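Local atomic coordinates of geranylgeranyl pyrophosphate synthase (Corynebacterium glutamicum, PDB entry 3LK5), a protein that probably condenses isoprenoid diphosphates in the manner of the magnesium-dependent FPP/GGPP synthase family, with a likely dimethylallyltranstransferase activity. Residues L18-F21 against P22-V25. Sequence-based numbering, arbitrary orientation.
Sequences LDKF and PEVV
The flat ring of F21 meets V25 one helical turn further on: the CG2 methyl of V25 comes to 3.4 Å from CE2 of F21, approaching the ring at a slant, while CB of V24 lies 4.4 Å from CD1 of F21, on the same side of the ring plane and also at a slant. With CG anti to the backbone N (chi1 -165°), the phenyl group swings forward along the helix and reaches the flank of V25. The puckered ring of P22 presents its CD to the preceding backbone, with P22 CD 3.4 Å from L18 O and P22 CD 3.6 Å from D19 O.

Here is a worked example of how a helix starts. L18 to K20 already have helical backbone angles but lack the regular bonds, and proline suits a first turn because it has no N-H to offer. The carbonyl O of K20 receives a weak, bent bond from E23 N at 3.0 Å. One residue later the helical pattern sets in: V25 N donates to the O of F21 over 3.1 Å, the i to i+4 bond of a regular helix. E23 lays CB 3.3 Å from the O of K20 and runs its extended chain outward on the exposed side.

In the all-helical prenyl synthase fold, this N-terminal turn of helix 21-43 presses its apolar side inward. F21 stacks on W71 and packs against P67 and L68 of helix 65-78, and both F21 and V24 touch L91 of helix 87-111. L18, just ahead, leans on Q360 and L364, joining the helix start to the C-terminal helix 355-369.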
# COMPACT_ATOMS: atom_id res chain seq x y z
N LEU A 18 -23.51 11.02 -15.69
CA LEU A 18 -22.48 10.02 -15.96
C LEU A 18 -21.34 10.59 -16.77
O LEU A 18 -20.18 10.31 -16.50
CB LEU A 18 -23.04 8.80 -16.70
CG LEU A 18 -24.27 8.10 -16.13
CD1 LEU A 18 -24.55 6.86 -16.96
CD2 LEU A 18 -24.08 7.74 -14.65
N ASP A 19 -21.69 11.39 -17.79
CA ASP A 19 -20.67 11.87 -18.72
C ASP A 19 -19.75 12.96 -18.16
O ASP A 19 -18.58 12.97 -18.51
CB ASP A 19 -21.28 12.28 -20.08
CG ASP A 19 -21.85 11.07 -20.85
OD1 ASP A 19 -21.40 9.92 -20.62
OD2 ASP A 19 -22.74 11.29 -21.70
N LYS A 20 -20.25 13.84 -17.29
CA LYS A 20 -19.42 14.93 -16.76
C LYS A 20 -18.72 14.60 -15.44
O LYS A 20 -17.80 15.31 -15.03
CB LYS A 20 -20.23 16.22 -16.53
CG LYS A 20 -20.89 16.81 -17.78
CD LYS A 20 -21.44 18.21 -17.49
CE LYS A 20 -22.51 18.62 -18.50
NZ LYS A 20 -21.98 19.16 -19.79
N PHE A 21 -19.19 13.57 -14.73
CA PHE A 21 -18.60 13.29 -13.41
C PHE A 21 -17.07 13.09 -13.43
O PHE A 21 -16.40 13.59 -12.54
CB PHE A 21 -19.32 12.16 -12.66
CG PHE A 21 -18.98 12.10 -11.20
CD1 PHE A 21 -19.45 13.07 -10.35
CD2 PHE A 21 -18.18 11.08 -10.71
CE1 PHE A 21 -19.14 13.05 -9.01
CE2 PHE A 21 -17.87 11.03 -9.37
CZ PHE A 21 -18.34 12.03 -8.51
N PRO A 22 -16.51 12.38 -14.45
CA PRO A 22 -15.05 12.20 -14.45
C PRO A 22 -14.28 13.52 -14.43
O PRO A 22 -13.14 13.55 -13.92
CB PRO A 22 -14.77 11.44 -15.75
CG PRO A 22 -16.04 10.71 -16.01
CD PRO A 22 -17.16 11.56 -15.49
N GLU A 23 -14.86 14.60 -14.98
CA GLU A 23 -14.22 15.93 -14.93
C GLU A 23 -14.09 16.42 -13.50
O GLU A 23 -13.05 16.98 -13.10
CB GLU A 23 -15.03 16.96 -15.77
CG GLU A 23 -15.12 16.59 -17.21
CD GLU A 23 -16.03 17.53 -17.98
OE1 GLU A 23 -16.71 18.40 -17.37
OE2 GLU A 23 -16.05 17.39 -19.19
N VAL A 24 -15.14 16.20 -12.72
CA VAL A 24 -15.15 16.59 -11.32
C VAL A 24 -14.09 15.76 -10.56
O VAL A 24 -13.37 16.31 -9.75
CB VAL A 24 -16.56 16.38 -10.69
CG1 VAL A 24 -16.54 16.64 -9.21
CG2 VAL A 24 -17.59 17.35 -11.37
N VAL A 25 -14.00 14.47 -10.85
CA VAL A 25 -13.02 13.59 -10.19
C VAL A 25 -11.60 14.11 -10.48
O VAL A 25 -10.80 14.25 -9.56
CB VAL A 25 -13.18 12.13 -10.63
CG1 VAL A 25 -12.00 11.23 -10.12
CG2 VAL A 25 -14.56 11.59 -10.16